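Local coordinates for protein phosphoserine aminotransferase (Bacillus alcalophilus, PDB 1W23) that catalyses the pyridoxal-phosphate-dependent, reversible amino transfer between glutamate and 3-phosphohydroxypyruvate that makes phosphoserine in serine biosynthesis, working as a homodimer, at residues L78-L83 with I170-S175; L145-N150 with Q159-I164; K24-F29 with S35-S40. All blocks are in the same frame, centred on the assembly; numbering follows the deposited sequence. Where two conformers were deposited one is given.

Contact 1: residues L78-L83 with I170-S175; sequences LQFTML and IADMSS. With PLP (pyridoxal-5'-phosphate), chain J.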
# COMPACT_ATOMS: atom_id res chain seq x y z
N LEU A 78 1.81 -6.89 8.19
CA LEU A 78 2.21 -5.86 9.11
C LEU A 78 1.38 -5.88 10.36
O LEU A 78 1.87 -5.53 11.46
CB LEU A 78 2.18 -4.47 8.44
CG LEU A 78 2.82 -3.36 9.27
CD1 LEU A 78 4.32 -3.56 9.52
CD2 LEU A 78 2.58 -2.02 8.59
N GLN A 79 0.09 -6.28 10.28
CA GLN A 79 -0.73 -6.41 11.47
C GLN A 79 -0.19 -7.49 12.41
O GLN A 79 -0.39 -7.35 13.63
CB GLN A 79 -2.19 -6.73 11.08
CG GLN A 79 -2.84 -5.61 10.27
CD GLN A 79 -2.75 -4.30 11.06
OE1 GLN A 79 -3.29 -4.25 12.20
NE2 GLN A 79 -2.11 -3.30 10.51
N PHE A 80 0.47 -8.50 11.91
CA PHE A 80 1.07 -9.50 12.80
C PHE A 80 2.00 -8.88 13.82
O PHE A 80 2.08 -9.37 14.95
CB PHE A 80 1.85 -10.55 12.02
CG PHE A 80 1.05 -11.42 11.04
CD1 PHE A 80 1.73 -12.11 10.07
CD2 PHE A 80 -0.33 -11.58 11.15
CE1 PHE A 80 1.06 -12.96 9.19
CE2 PHE A 80 -1.00 -12.41 10.28
CZ PHE A 80 -0.30 -13.13 9.35
N THR A 81 2.73 -7.83 13.46
CA THR A 81 3.60 -7.12 14.42
C THR A 81 2.90 -5.92 15.05
O THR A 81 3.07 -5.64 16.25
CB THR A 81 4.95 -6.76 13.78
OG1 THR A 81 5.83 -6.33 14.86
CG2 THR A 81 4.92 -5.68 12.74
N MET A 82 2.05 -5.16 14.32
CA MET A 82 1.42 -3.99 14.90
C MET A 82 0.53 -4.35 16.06
O MET A 82 0.48 -3.63 17.06
CB MET A 82 0.72 -3.23 13.76
CG MET A 82 0.30 -1.84 14.11
SD MET A 82 -0.34 -0.99 12.67
CE MET A 82 -1.04 0.50 13.34
N LEU A 83 -0.17 -5.48 15.98
CA LEU A 83 -1.06 -5.89 17.09
C LEU A 83 -0.31 -6.07 18.39
O LEU A 83 -0.59 -5.38 19.38
CB LEU A 83 -1.87 -7.12 16.66
CG LEU A 83 -2.46 -7.97 17.87
CD1 LEU A 83 -3.57 -7.20 18.50
CD2 LEU A 83 -2.87 -9.36 17.44
N ILE A 170 -9.18 -11.43 18.91
CA ILE A 170 -8.61 -10.77 17.71
C ILE A 170 -8.57 -11.79 16.61
O ILE A 170 -8.18 -12.96 16.87
CB ILE A 170 -7.17 -10.27 17.98
CG1 ILE A 170 -7.19 -9.59 19.34
CG2 ILE A 170 -6.65 -9.50 16.77
CD1 ILE A 170 -7.03 -8.14 19.43
N ALA A 171 -8.99 -11.39 15.40
CA ALA A 171 -9.00 -12.36 14.30
C ALA A 171 -8.41 -11.81 13.01
O ALA A 171 -8.76 -10.72 12.54
CB ALA A 171 -10.46 -12.78 14.01
N ASP A 172 -7.55 -12.63 12.43
CA ASP A 172 -7.07 -12.48 11.06
C ASP A 172 -8.13 -13.13 10.16
O ASP A 172 -8.22 -14.36 10.04
CB ASP A 172 -5.73 -13.20 10.87
CG ASP A 172 -5.21 -13.19 9.45
OD1 ASP A 172 -5.88 -12.61 8.54
OD2 ASP A 172 -4.12 -13.76 9.26
N MET A 173 -8.96 -12.27 9.56
CA MET A 173 -10.06 -12.68 8.68
C MET A 173 -9.72 -12.42 7.22
O MET A 173 -10.63 -12.29 6.38
CB MET A 173 -11.40 -12.01 9.04
CG MET A 173 -11.80 -12.34 10.52
SD MET A 173 -13.51 -11.82 10.77
CE MET A 173 -13.81 -12.48 12.43
N SER A 174 -8.44 -12.36 6.87
CA SER A 174 -8.04 -12.04 5.51
C SER A 174 -8.78 -12.82 4.45
O SER A 174 -9.21 -12.22 3.45
CB SER A 174 -6.56 -12.29 5.33
OG SER A 174 -5.75 -11.41 6.09
N SER A 175 -8.96 -14.14 4.61
CA SER A 175 -9.49 -14.94 3.53
C SER A 175 -10.97 -15.30 3.67
O SER A 175 -11.49 -16.01 2.80
CB SER A 175 -8.60 -16.13 3.25
OG SER A 175 -8.40 -16.89 4.44
N1 PLP J . -3.35 -14.04 6.71
C2 PLP J . -4.11 -14.84 5.87
C2A PLP J . -5.17 -15.65 6.51
C3 PLP J . -3.87 -14.83 4.51
O3 PLP J . -4.61 -15.57 3.71
C4 PLP J . -2.81 -14.02 3.97
C4A PLP J . -2.61 -13.97 2.50
C5 PLP J . -2.07 -13.22 4.86
C6 PLP J . -2.34 -13.27 6.21
C5A PLP J . -0.92 -12.35 4.41
O4P PLP J . -1.47 -11.12 3.82
P PLP J . -0.45 -10.03 3.17
O1P PLP J . 0.25 -10.72 2.04
O2P PLP J . 0.52 -9.62 4.27
O3P PLP J . -1.40 -8.91 2.79
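F80 meets D172 beside the pyridoxal-5'-phosphate ring, and D172 reaches the ring nitrogen of the cofactor. From its CB, with CG anti to the backbone N (chi1 175°), the D172 side chain leaves the strand toward helix 75-87 and ends in a carboxylate with two distinct tasks. OD1 is gripped within its own segment: S174 OG approaches on its syn side at 2.7 Å, while S174 N closes an Asx turn on the same oxygen with an N-H...O angle of 162°. OD2 lies 2.7 Å from PLP N1, and it also touches the F80 ring at its edge, near the ring plane, with CE2 at 3.5 Å. The F80 ring and the D172 carboxylate are inclined at 63°. The two S174 bonds fix the rotation of the carboxylate, so OD2 is presented to N1; as in related aminotransferases, the aspartate would favour a protonated, electron-withdrawing pyridine. S174 CB packs on PLP C2 at 3.6 Å, and F80 CZ comes within 3.7 Å of PLP C6. Farther from the cofactor, L83 CD1 and I170 CD1 meet at 3.7 Å, the two side chains lying alongside and pointing opposite ways. Helix 75-87 thus packs on strand 169-172 of the central sheet; L83 also touches Y144 and H146 of strand 142-148, and helix 101-111 and Y191 of strand 189-193 border F80.

Contact 2: residues L145-N150 with Q159-I164; sequences LHITSN and QNFPEI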
# COMPACT_ATOMS: atom_id res chain seq x y z
N LEU A 145 -6.58 -12.97 22.76
CA LEU A 145 -6.60 -14.31 22.17
C LEU A 145 -6.75 -14.12 20.67
O LEU A 145 -7.72 -13.47 20.25
CB LEU A 145 -7.77 -15.14 22.69
CG LEU A 145 -7.82 -16.58 22.13
CD1 LEU A 145 -6.64 -17.38 22.62
CD2 LEU A 145 -9.15 -17.20 22.49
N HIS A 146 -5.78 -14.61 19.90
CA HIS A 146 -5.74 -14.42 18.44
C HIS A 146 -6.10 -15.69 17.73
O HIS A 146 -5.55 -16.76 18.03
CB HIS A 146 -4.33 -13.94 18.05
CG HIS A 146 -4.18 -13.67 16.57
ND1 HIS A 146 -4.05 -14.68 15.60
CD2 HIS A 146 -4.09 -12.49 15.91
CE1 HIS A 146 -3.89 -14.07 14.41
NE2 HIS A 146 -3.94 -12.74 14.58
N ILE A 147 -7.01 -15.57 16.74
CA ILE A 147 -7.42 -16.67 15.89
C ILE A 147 -7.25 -16.26 14.43
O ILE A 147 -7.17 -15.07 14.09
CB ILE A 147 -8.88 -17.09 16.16
CG1 ILE A 147 -9.90 -16.04 15.74
CG2 ILE A 147 -9.06 -17.51 17.62
CD1 ILE A 147 -11.34 -16.48 15.84
N THR A 148 -7.28 -17.28 13.55
CA THR A 148 -7.26 -17.10 12.11
C THR A 148 -8.57 -17.72 11.60
O THR A 148 -8.75 -18.96 11.70
CB THR A 148 -6.06 -17.80 11.47
OG1 THR A 148 -4.87 -17.45 12.20
CG2 THR A 148 -5.95 -17.45 10.01
N SER A 149 -9.53 -16.91 11.18
CA SER A 149 -10.88 -17.46 10.90
C SER A 149 -10.92 -18.45 9.76
O SER A 149 -11.64 -19.44 9.83
CB SER A 149 -11.84 -16.28 10.63
OG SER A 149 -11.34 -15.48 9.59
N ASN A 150 -10.13 -18.20 8.72
CA ASN A 150 -10.06 -19.04 7.54
C ASN A 150 -8.56 -19.27 7.27
O ASN A 150 -7.79 -18.32 7.07
CB ASN A 150 -10.81 -18.40 6.36
CG ASN A 150 -10.91 -19.38 5.18
OD1 ASN A 150 -11.80 -20.26 5.21
ND2 ASN A 150 -10.00 -19.24 4.23
N GLN A 159 -16.52 -22.31 12.09
CA GLN A 159 -17.96 -22.29 11.82
C GLN A 159 -18.65 -21.23 12.64
O GLN A 159 -19.75 -20.81 12.22
CB GLN A 159 -18.59 -23.66 12.16
CG GLN A 159 -17.93 -24.76 11.35
CD GLN A 159 -17.97 -24.44 9.87
OE1 GLN A 159 -19.11 -24.38 9.33
NE2 GLN A 159 -16.82 -24.20 9.23
N ASN A 160 -18.11 -20.88 13.75
CA ASN A 160 -18.62 -19.89 14.71
C ASN A 160 -17.43 -19.53 15.57
O ASN A 160 -16.31 -20.07 15.34
CB ASN A 160 -19.82 -20.42 15.48
CG ASN A 160 -19.54 -21.83 15.95
OD1 ASN A 160 -18.54 -22.03 16.64
ND2 ASN A 160 -20.39 -22.78 15.58
N PHE A 161 -17.59 -18.61 16.48
CA PHE A 161 -16.47 -18.00 17.19
C PHE A 161 -16.69 -18.12 18.66
O PHE A 161 -17.80 -18.04 19.17
CB PHE A 161 -16.32 -16.53 16.78
CG PHE A 161 -15.97 -16.43 15.31
CD1 PHE A 161 -16.86 -15.95 14.39
CD2 PHE A 161 -14.71 -16.83 14.86
CE1 PHE A 161 -16.50 -15.90 13.04
CE2 PHE A 161 -14.36 -16.76 13.52
CZ PHE A 161 -15.25 -16.26 12.59
N PRO A 162 -15.59 -18.27 19.40
CA PRO A 162 -15.77 -18.43 20.85
C PRO A 162 -16.15 -17.16 21.56
O PRO A 162 -15.82 -16.05 21.13
CB PRO A 162 -14.36 -18.88 21.21
CG PRO A 162 -13.44 -18.21 20.25
CD PRO A 162 -14.20 -18.25 18.94
N GLU A 163 -16.86 -17.31 22.67
CA GLU A 163 -17.21 -16.25 23.60
C GLU A 163 -16.08 -16.17 24.61
O GLU A 163 -15.94 -17.06 25.45
CB GLU A 163 -18.50 -16.62 24.35
CG GLU A 163 -18.99 -15.49 25.23
CD GLU A 163 -20.50 -15.41 25.40
OE1 GLU A 163 -20.87 -14.92 26.50
OE2 GLU A 163 -21.26 -15.78 24.48
N ILE A 164 -15.34 -15.08 24.52
CA ILE A 164 -14.11 -14.75 25.26
C ILE A 164 -14.42 -13.53 26.08
O ILE A 164 -14.92 -12.57 25.45
CB ILE A 164 -12.97 -14.56 24.21
CG1 ILE A 164 -12.83 -15.89 23.40
CG2 ILE A 164 -11.58 -14.17 24.61
CD1 ILE A 164 -12.48 -17.07 24.27
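F161 has CG anti to its carbonyl carbon (chi1 -64°), which swings the ring over to I147 and S149, while I147 holds CG1 between its backbone N and carbonyl carbon (chi1 68°) and stretches onward through an extended chi2 to offer CD1. That methyl reaches F161 CD2 at 3.5 Å and CE2 of the same ring at 3.8 Å, the two side chains crossing at a slant. S149 meets the ring differently: its CB lies near the ring plane, 3.9 Å from F161 CE2, so carbon faces the phenyl edge. The hydroxyl of S149 is engaged elsewhere, bonded to D176 and more weakly to the backbone oxygen of D172. At the other end, L145 CD2 rests 3.8 Å from I164 CD1, the side chains crossing at about a right angle. The contact is therefore held by carbon packing. The touching parts run in nearly opposite directions, 172° apart, but their backbones stay too far apart to pair: the CA atoms of L145 and I164 are 8.1 Å from each other. Residues 159-164 accordingly pass over one side of strand 142-148 instead of joining the sheet at its edge. F187 packs edge-to-face against F161, and Q186 NE2 makes a hydrogen bond to F161 O. Such a connection, linking the parallel neighbours 142-148 and 169-172 by crossing one face of the sheet, belongs to the large domain of fold-type I pyridoxal-phosphate enzymes; past the end of the strand, the residue after S149 is N150, part of the cofactor pocket.

Contact 3: residues K24-F29 with S35-S40; sequences KELLNF and SVMELS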
# COMPACT_ATOMS: atom_id res chain seq x y z
N LYS A 24 -14.43 2.73 -16.79
CA LYS A 24 -15.18 3.80 -17.43
C LYS A 24 -14.75 5.16 -16.93
O LYS A 24 -14.65 6.09 -17.74
CB LYS A 24 -16.69 3.58 -17.21
CG LYS A 24 -17.57 4.56 -17.97
CD LYS A 24 -19.06 4.22 -17.62
CE LYS A 24 -20.04 5.11 -18.39
NZ LYS A 24 -21.44 4.52 -18.33
N GLU A 25 -14.48 5.29 -15.65
CA GLU A 25 -14.17 6.58 -15.05
C GLU A 25 -12.68 6.75 -14.70
O GLU A 25 -12.34 7.66 -13.94
CB GLU A 25 -15.10 6.90 -13.85
CG GLU A 25 -14.92 6.00 -12.62
CD GLU A 25 -16.08 6.03 -11.63
OE1 GLU A 25 -15.95 5.46 -10.55
OE2 GLU A 25 -17.15 6.62 -11.88
N LEU A 26 -11.80 5.93 -15.27
CA LEU A 26 -10.38 5.94 -14.87
C LEU A 26 -9.74 7.28 -15.16
O LEU A 26 -8.78 7.62 -14.45
CB LEU A 26 -9.58 4.82 -15.54
CG LEU A 26 -8.33 4.44 -14.78
CD1 LEU A 26 -8.62 3.67 -13.52
CD2 LEU A 26 -7.38 3.60 -15.67
N LEU A 27 -10.17 7.98 -16.20
CA LEU A 27 -9.54 9.23 -16.57
C LEU A 27 -10.27 10.46 -16.06
O LEU A 27 -9.68 11.56 -16.00
CB LEU A 27 -9.46 9.35 -18.12
CG LEU A 27 -8.95 8.13 -18.85
CD1 LEU A 27 -8.89 8.38 -20.39
CD2 LEU A 27 -7.60 7.72 -18.33
N ASN A 28 -11.56 10.33 -15.74
CA ASN A 28 -12.42 11.44 -15.34
C ASN A 28 -13.34 10.99 -14.23
O ASN A 28 -14.46 10.48 -14.55
CB ASN A 28 -13.16 11.96 -16.56
CG ASN A 28 -14.20 13.03 -16.20
OD1 ASN A 28 -14.13 13.64 -15.13
ND2 ASN A 28 -15.19 13.19 -17.07
N PHE A 29 -12.91 11.09 -13.01
CA PHE A 29 -13.67 10.67 -11.85
C PHE A 29 -14.53 11.79 -11.31
O PHE A 29 -14.03 12.90 -11.06
CB PHE A 29 -12.70 10.20 -10.74
CG PHE A 29 -13.46 9.76 -9.53
CD1 PHE A 29 -14.29 8.62 -9.59
CD2 PHE A 29 -13.37 10.45 -8.33
CE1 PHE A 29 -15.01 8.24 -8.49
CE2 PHE A 29 -14.10 9.98 -7.24
CZ PHE A 29 -14.91 8.89 -7.32
N SER A 35 -8.19 11.34 -12.86
CA SER A 35 -8.39 10.01 -12.27
C SER A 35 -8.52 10.09 -10.77
O SER A 35 -7.91 11.00 -10.15
CB SER A 35 -7.16 9.15 -12.59
OG SER A 35 -7.31 7.83 -12.10
N VAL A 36 -9.20 9.13 -10.16
CA VAL A 36 -9.16 9.05 -8.68
C VAL A 36 -7.69 8.98 -8.25
O VAL A 36 -7.40 9.48 -7.16
CB VAL A 36 -10.13 7.92 -8.19
CG1 VAL A 36 -9.52 6.63 -8.54
CG2 VAL A 36 -10.40 8.08 -6.72
N MET A 37 -6.78 8.37 -9.02
CA MET A 37 -5.32 8.23 -8.76
C MET A 37 -4.59 9.54 -8.76
O MET A 37 -3.43 9.56 -8.34
CB MET A 37 -4.67 7.26 -9.80
CG MET A 37 -4.79 5.81 -9.52
SD MET A 37 -3.96 5.06 -10.86
CE MET A 37 -5.35 4.64 -11.81
N GLU A 38 -5.19 10.60 -9.29
CA GLU A 38 -4.53 11.89 -9.48
C GLU A 38 -5.06 12.95 -8.51
O GLU A 38 -4.61 14.11 -8.58
CB GLU A 38 -4.76 12.37 -10.91
CG GLU A 38 -4.06 11.52 -11.97
CD GLU A 38 -4.40 12.02 -13.36
OE1 GLU A 38 -5.60 11.98 -13.73
OE2 GLU A 38 -3.46 12.52 -14.06
N LEU A 39 -6.02 12.59 -7.67
CA LEU A 39 -6.65 13.53 -6.73
C LEU A 39 -5.91 13.60 -5.42
O LEU A 39 -5.27 12.64 -4.95
CB LEU A 39 -8.05 13.03 -6.38
CG LEU A 39 -9.05 12.92 -7.48
CD1 LEU A 39 -10.32 12.28 -6.94
CD2 LEU A 39 -9.38 14.29 -8.11
N SER A 40 -6.04 14.75 -4.76
CA SER A 40 -5.66 14.83 -3.37
C SER A 40 -6.54 13.96 -2.49
O SER A 40 -7.75 13.89 -2.70
CB SER A 40 -5.84 16.30 -2.87
OG SER A 40 -5.52 16.39 -1.50
O HOH W 1 -10.72 7.26 -11.68
O HOH W 2 -6.92 11.77 -16.19
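L27 and S35 bring the two backbones closest, their CA atoms 4.5 Å apart, where the chain leaves helix 16-24, loops round and returns in the short 3-10 turn 36-38. S35 sits at the centre of the polar part. Its OG, set anti to the backbone N (chi1 -178°), gives a weak hydrogen bond to L26 O at 2.8 Å and accepts from M37 N, two residues on, which makes an ST turn. The backbone N of S35 donates in turn to E38 OE1 at 2.8 Å, meeting the lone pair turned away from the other carboxylate oxygen. Two waters complete the link: one joins E25 O to V36 N, and the second donates to both L27 O and E38 OE1.

The apolar part is built round F29. V36 CB lies over one face of the F29 ring, 4.0 Å from F29 CG and offset toward the rim, while L39 CD1 is 3.8 Å from F29 CD2, the leucine side chain about perpendicular to that of F29. On another flank L26 CD1 touches M37 CE at 3.8 Å, the methionine chain bending at chi3 to carry its methyl there. F242 of helix 241-256 backs L26, V36 and M37, and V49 of helix 44-61 lies against F29.

The E38 carboxylate is shared: OE1 holds the turn and OE2 accepts from L14 N of the second subunit. Backbone N-H groups and water around this buried carboxylate would probably favour its charged form, so the same side chain that holds the turn also bonds across the dimer interface.

How the contacts relate
Contact 3 comes first along the chain and closes before contact 1 opens; contact 2 is nested inside the long loop that contact 1 closes. Contacts 1 and 2 have centres 13 Å apart and share the central sheet, since strands 169-172 and 142-148 are neighbours in it. They touch directly through I170 N with L145 O and S175 OG with N150 ND2, both probable hydrogen bonds. Contact 3 lies remote, its centre 31 Å from contact 1 and 39 Å from contact 2, across the chain's centre from contact 2. Contacts 1 and 3 both touch the second subunit, so the cofactor region and this distant loop region both adjoin the dimer interface.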